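SnoaL-like domain-containing protein (Xanthomonas campestris pv. campestris, PDB 3G8Z) is of unknown function but adopts a cystatin-like fold and belongs to the SnoaL-like family, whose namesake is a polyketide cyclase. Local coordinates at residues 27-30 / 31-35. Residues are numbered along the deposited sequence; the frame is centred on the assembly and turned at random.
Sequences KSYI and TAIQT
The carbonyl oxygen of K27 takes two hydrogen bonds from T31. T31 N reaches K27 O at 2.9 Å. T31 OG1 arrives at 3.0 Å from K27 O, on the opposite face of the carbonyl plane. With OG1 anti to its own carbonyl carbon (chi1 -65°), the hydroxyl leans back over the preceding turn of helix 22-35. T31 O likewise accepts two bonds, from T35 N and, at 2.8 Å, from T35 OG1, which a different first torsion (chi1 57°) brings back to it. Between them, S28 O, Y29 O and I30 O receive the amides of A32, I33 and Q34, the i to i+4 bonds of an alpha helix. On the buried side, I33 CD1 sits over one face of the Y29 ring, 3.2 Å from Y29 CE2, and Y29 OH bonds a glycerol, probably from the crystallisation liquor. Q34 CG and CD pass beside I30 CG2, while Q34 NE2 is hydrogen-bonded to I86 O of strand 85-95, and the I86 side chain touches I30 and I33. In this amphipathic helix of the cystatin-like fold, exposed threonine hydroxyls are thus satisfied by carbonyls already taking an amide, whereas apolar groups and the Q34 amide tie it to the sheet.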
loop_
_atom_site.group_PDB
_atom_site.type_symbol
_atom_site.label_atom_id
_atom_site.label_comp_id
_atom_site.label_asym_id
_atom_site.label_seq_id
_atom_site.Cartn_x
_atom_site.Cartn_y
_atom_site.Cartn_z
ATOM N N LYS A 27 -2.681 11.356 8.708
ATOM C CA LYS A 27 -1.609 12.260 9.125
ATOM C C LYS A 27 -1.597 12.400 10.633
ATOM O O LYS A 27 -0.536 12.490 11.239
ATOM C CB LYS A 27 -1.763 13.633 8.462
ATOM C CG LYS A 27 -1.376 13.592 6.987
ATOM C CD LYS A 27 -1.512 14.947 6.310
ATOM C CE LYS A 27 -0.909 14.926 4.921
ATOM N NZ LYS A 27 -1.310 16.173 4.187
ATOM N N SER A 28 -2.779 12.420 11.239
ATOM C CA SER A 28 -2.876 12.538 12.696
ATOM C C SER A 28 -2.284 11.302 13.358
ATOM O O SER A 28 -1.584 11.386 14.376
ATOM C CB SER A 28 -4.345 12.737 13.108
ATOM O OG SER A 28 -4.489 12.644 14.508
ATOM N N TYR A 29 -2.583 10.151 12.762
ATOM C CA TYR A 29 -2.074 8.866 13.212
ATOM C C TYR A 29 -0.541 8.812 13.171
ATOM O O TYR A 29 0.100 8.424 14.161
ATOM C CB TYR A 29 -2.691 7.747 12.347
ATOM C CG TYR A 29 -2.070 6.380 12.563
ATOM C CD1 TYR A 29 -2.462 5.588 13.633
ATOM C CD2 TYR A 29 -1.094 5.895 11.704
ATOM C CE1 TYR A 29 -1.903 4.346 13.840
ATOM C CE2 TYR A 29 -0.523 4.655 11.904
ATOM C CZ TYR A 29 -0.945 3.890 12.978
ATOM O OH TYR A 29 -0.380 2.661 13.205
ATOM N N ILE A 30 0.044 9.178 12.027
ATOM C CA ILE A 30 1.497 9.192 11.876
ATOM C C ILE A 30 2.151 10.216 12.806
ATOM O O ILE A 30 3.138 9.908 13.468
ATOM C CB ILE A 30 1.930 9.455 10.423
ATOM C CG1 ILE A 30 1.436 8.328 9.500
ATOM C CG2 ILE A 30 3.466 9.606 10.322
ATOM C CD1 ILE A 30 2.135 6.980 9.717
ATOM N N THR A 31 1.610 11.419 12.892
ATOM C CA THR A 31 2.171 12.400 13.809
ATOM C C THR A 31 2.170 11.867 15.253
ATOM O O THR A 31 3.126 12.068 16.015
ATOM C CB THR A 31 1.389 13.692 13.733
ATOM O OG1 THR A 31 1.566 14.244 12.427
ATOM C CG2 THR A 31 1.834 14.692 14.811
ATOM N N ALA A 32 1.107 11.170 15.622
ATOM C CA ALA A 32 0.974 10.692 16.997
ATOM C C ALA A 32 1.981 9.575 17.289
ATOM O O ALA A 32 2.617 9.547 18.356
ATOM C CB ALA A 32 -0.467 10.256 17.275
ATOM N N ILE A 33 2.168 8.682 16.336
ATOM C CA ILE A 33 3.242 7.674 16.446
ATOM C C ILE A 33 4.584 8.384 16.586
ATOM O O ILE A 33 5.355 8.101 17.505
ATOM C CB ILE A 33 3.256 6.737 15.240
ATOM C CG1 ILE A 33 2.044 5.810 15.292
ATOM C CG2 ILE A 33 4.534 5.898 15.187
ATOM C CD1 ILE A 33 1.848 5.099 14.029
ATOM N N GLN A 34 4.839 9.357 15.723
ATOM C CA GLN A 34 6.134 10.020 15.720
ATOM C C GLN A 34 6.427 10.790 16.995
ATOM O O GLN A 34 7.583 10.864 17.428
ATOM C CB GLN A 34 6.265 10.935 14.520
ATOM C CG GLN A 34 6.395 10.158 13.216
ATOM C CD GLN A 34 6.623 11.062 12.043
ATOM O OE1 GLN A 34 5.973 12.098 11.915
ATOM N NE2 GLN A 34 7.539 10.667 11.155
ATOM N N THR A 35 5.390 11.353 17.609
ATOM C CA THR A 35 5.595 12.165 18.799
ATOM C C THR A 35 5.246 11.422 20.073
ATOM O O THR A 35 5.279 12.008 21.145
ATOM C CB THR A 35 4.764 13.453 18.736
ATOM O OG1 THR A 35 3.388 13.097 18.571
ATOM C CG2 THR A 35 5.238 14.336 17.565
#